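Local coordinates for SIS domain protein (Listeria monocytogenes str. 4b F2365, PDB 3FXA) that is a putative sugar-phosphate isomerase with a SIS domain and probably binds phosphorylated sugars, at residues Ala51-Leu63 / Ile99-Leu111. Numbering follows the deposited sequence.
Sequences AGCGTSGVAAKKL and ISKGGNTGELLNL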
# COMPACT_ATOMS: atom_id res chain seq x y z
N ALA A 51 7.15 -9.85 -5.53
CA ALA A 51 7.68 -8.53 -5.89
C ALA A 51 7.50 -8.20 -7.37
O ALA A 51 7.66 -9.06 -8.23
CB ALA A 51 9.18 -8.46 -5.55
N GLY A 52 7.20 -6.94 -7.66
CA GLY A 52 7.07 -6.44 -9.01
C GLY A 52 7.04 -4.93 -8.96
O GLY A 52 6.77 -4.34 -7.89
N CYS A 53 7.34 -4.32 -10.11
CA CYS A 53 7.33 -2.87 -10.33
C CYS A 53 6.21 -2.50 -11.30
O CYS A 53 5.98 -3.19 -12.30
CB CYS A 53 8.64 -2.43 -10.96
SG CYS A 53 10.07 -2.63 -9.94
N GLY A 54 5.56 -1.37 -11.04
CA GLY A 54 4.49 -0.86 -11.89
C GLY A 54 3.38 -1.87 -12.08
O GLY A 54 2.85 -2.38 -11.11
N THR A 55 3.07 -2.16 -13.35
CA THR A 55 2.00 -3.10 -13.70
C THR A 55 2.29 -4.51 -13.17
O THR A 55 1.37 -5.21 -12.69
CB THR A 55 1.72 -3.05 -15.24
OG1 THR A 55 0.46 -3.66 -15.53
CG2 THR A 55 2.86 -3.69 -16.06
N SER A 56 3.55 -4.95 -13.25
CA SER A 56 3.97 -6.26 -12.67
C SER A 56 3.69 -6.26 -11.15
O SER A 56 3.37 -7.29 -10.58
CB SER A 56 5.44 -6.55 -12.93
OG SER A 56 5.68 -6.82 -14.29
N GLY A 57 3.84 -5.10 -10.51
CA GLY A 57 3.50 -4.91 -9.11
C GLY A 57 2.01 -5.12 -8.83
O GLY A 57 1.68 -5.72 -7.82
N VAL A 58 1.11 -4.64 -9.72
CA VAL A 58 -0.33 -4.83 -9.54
C VAL A 58 -0.63 -6.34 -9.68
O VAL A 58 -1.42 -6.89 -8.89
CB VAL A 58 -1.20 -3.94 -10.45
CG1 VAL A 58 -2.69 -4.20 -10.15
CG2 VAL A 58 -0.80 -2.45 -10.28
N ALA A 59 -0.01 -6.99 -10.67
CA ALA A 59 -0.11 -8.46 -10.82
C ALA A 59 0.35 -9.14 -9.54
O ALA A 59 -0.33 -10.02 -9.03
CB ALA A 59 0.73 -8.95 -12.00
N ALA A 60 1.47 -8.67 -8.97
CA ALA A 60 1.98 -9.24 -7.72
C ALA A 60 0.97 -9.14 -6.57
O ALA A 60 0.74 -10.10 -5.81
CB ALA A 60 3.33 -8.57 -7.32
N LYS A 61 0.33 -7.97 -6.48
CA LYS A 61 -0.69 -7.73 -5.47
C LYS A 61 -1.92 -8.63 -5.69
O LYS A 61 -2.57 -9.03 -4.72
CB LYS A 61 -1.07 -6.26 -5.42
CG LYS A 61 0.07 -5.41 -4.85
CD LYS A 61 -0.19 -3.93 -5.03
CE LYS A 61 1.02 -3.11 -4.54
NZ LYS A 61 0.93 -1.63 -4.73
N LYS A 62 -2.20 -8.99 -6.96
CA LYS A 62 -3.35 -9.85 -7.26
C LYS A 62 -3.01 -11.27 -6.74
O LYS A 62 -3.83 -11.89 -6.04
CB LYS A 62 -3.72 -9.80 -8.75
CG LYS A 62 -5.21 -10.04 -9.03
CD LYS A 62 -5.66 -11.41 -8.61
CE LYS A 62 -7.10 -11.64 -8.86
NZ LYS A 62 -7.47 -13.07 -8.68
N LEU A 63 -1.81 -11.76 -7.05
CA LEU A 63 -1.34 -13.04 -6.50
C LEU A 63 -1.44 -13.07 -4.96
O LEU A 63 -2.00 -14.02 -4.37
CB LEU A 63 0.10 -13.34 -6.90
CG LEU A 63 0.44 -13.94 -8.28
CD1 LEU A 63 0.04 -13.06 -9.45
CD2 LEU A 63 1.92 -14.27 -8.31
N ILE A 99 8.09 -10.93 -10.52
CA ILE A 99 7.29 -10.73 -11.76
C ILE A 99 7.92 -9.59 -12.55
O ILE A 99 7.94 -8.43 -12.11
CB ILE A 99 5.81 -10.40 -11.50
CG1 ILE A 99 5.16 -11.46 -10.62
CG2 ILE A 99 5.04 -10.27 -12.86
CD1 ILE A 99 3.73 -11.16 -10.21
N SER A 100 8.52 -9.95 -13.68
CA SER A 100 9.17 -9.00 -14.57
C SER A 100 9.05 -9.48 -16.00
O SER A 100 9.66 -10.50 -16.32
CB SER A 100 10.64 -8.85 -14.17
OG SER A 100 11.35 -8.23 -15.22
N LYS A 101 8.34 -8.74 -16.85
CA LYS A 101 8.14 -9.15 -18.25
C LYS A 101 9.46 -9.42 -18.95
O LYS A 101 9.67 -10.53 -19.40
CB LYS A 101 7.31 -8.12 -19.04
CG LYS A 101 6.92 -8.52 -20.46
CD LYS A 101 6.05 -7.40 -21.03
CE LYS A 101 5.62 -7.58 -22.47
NZ LYS A 101 6.74 -7.70 -23.42
N GLY A 102 10.34 -8.43 -19.02
CA GLY A 102 11.66 -8.61 -19.62
C GLY A 102 12.64 -9.43 -18.79
O GLY A 102 13.65 -9.88 -19.33
N GLY A 103 12.37 -9.60 -17.49
CA GLY A 103 13.18 -10.42 -16.57
C GLY A 103 14.50 -9.86 -16.07
O GLY A 103 15.27 -10.56 -15.40
N ASN A 104 14.79 -8.61 -16.43
CA ASN A 104 16.04 -7.95 -16.02
C ASN A 104 15.80 -6.63 -15.26
O ASN A 104 16.74 -5.84 -15.13
CB ASN A 104 16.90 -7.72 -17.27
CG ASN A 104 17.47 -9.02 -17.86
OD1 ASN A 104 17.96 -9.90 -17.14
ND2 ASN A 104 17.48 -9.10 -19.18
N THR A 105 14.58 -6.42 -14.73
CA THR A 105 14.25 -5.18 -14.01
C THR A 105 15.19 -5.04 -12.80
O THR A 105 15.12 -5.86 -11.88
CB THR A 105 12.78 -5.18 -13.55
OG1 THR A 105 11.93 -5.33 -14.70
CG2 THR A 105 12.44 -3.89 -12.79
N GLY A 106 16.08 -4.03 -12.85
CA GLY A 106 17.12 -3.82 -11.81
C GLY A 106 16.67 -3.85 -10.37
O GLY A 106 17.34 -4.44 -9.52
N GLU A 107 15.49 -3.27 -10.11
CA GLU A 107 14.88 -3.25 -8.77
C GLU A 107 14.64 -4.65 -8.20
O GLU A 107 14.69 -4.85 -6.99
CB GLU A 107 13.53 -2.50 -8.76
CG GLU A 107 13.57 -1.02 -9.07
CD GLU A 107 13.54 -0.65 -10.55
OE1 GLU A 107 13.89 -1.49 -11.42
OE2 GLU A 107 13.17 0.51 -10.83
N LEU A 108 14.32 -5.61 -9.07
CA LEU A 108 14.09 -7.00 -8.67
C LEU A 108 15.38 -7.79 -8.63
O LEU A 108 15.53 -8.65 -7.76
CB LEU A 108 13.09 -7.69 -9.62
CG LEU A 108 11.69 -7.05 -9.79
CD1 LEU A 108 10.74 -8.02 -10.50
CD2 LEU A 108 11.08 -6.68 -8.47
N LEU A 109 16.30 -7.51 -9.56
CA LEU A 109 17.58 -8.23 -9.60
C LEU A 109 18.36 -8.01 -8.30
O LEU A 109 19.01 -8.92 -7.82
CB LEU A 109 18.44 -7.84 -10.80
CG LEU A 109 17.91 -8.06 -12.21
CD1 LEU A 109 19.01 -7.81 -13.24
CD2 LEU A 109 17.30 -9.47 -12.41
N ASN A 110 18.25 -6.79 -7.75
CA ASN A 110 18.82 -6.42 -6.44
C ASN A 110 18.32 -7.24 -5.23
O ASN A 110 18.96 -7.21 -4.18
CB ASN A 110 18.59 -4.92 -6.14
CG ASN A 110 19.40 -3.99 -7.06
OD1 ASN A 110 20.40 -4.37 -7.66
ND2 ASN A 110 18.95 -2.75 -7.14
N LEU A 111 17.20 -7.96 -5.39
CA LEU A 111 16.58 -8.83 -4.39
C LEU A 111 17.10 -10.26 -4.43
O LEU A 111 16.91 -11.00 -3.46
CB LEU A 111 15.04 -8.86 -4.58
CG LEU A 111 14.35 -7.51 -4.79
CD1 LEU A 111 12.81 -7.63 -4.98
CD2 LEU A 111 14.70 -6.52 -3.67
O HOH W 1 8.70 -5.82 -12.16
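Ile-99 N donates a nearly straight hydrogen bond of 3.0 Å to Ala-51 O, which joins the ends of the neighbouring parallel strands 48-51 and 95-99. From here Ile-99 turns its side chain onto helix 55-69. CG1 of Ile-99 sits beside its own backbone N (chi1 -55°) and chi2 is extended. This brings Ile-99 CD1 to 3.6 Å from Ala-60 N, with Ala-60 CB close by. Ala-59 CB borders the same methyl group, and Leu-63 CD2 meets it tip to tip. The other branch of Ile-99, CG2, rests 3.7 Å from Ser-56 CB. Ile-99, Ala-59, Ala-60 and Leu-63 are tightly packed and buried here, and Val-163 of helix 157-177 also packs on Ile-99.

Ala-51 CB points to the opposite side of the sheet, against Leu-108 CD2 and Leu-111 CD1, the latter at 3.8 Å. Past the strand ends the two segments separate. A water bridges them, accepting from Cys-53 N and donating to Ile-99 O at 2.7 Å. Farther out the packing is sparser. Cys-53 SG touches Glu-107 CB at 3.7 Å and Thr-105 CG2, and His-84 of the third subunit packs on all three residues. Lys-101 leads away to a salt bridge with Glu-127.

Two adjacent parallel strands, each running through a glycine-containing loop into a helix, are typical of the Rossmann-like SIS fold, where such loops commonly line the sugar-phosphate site.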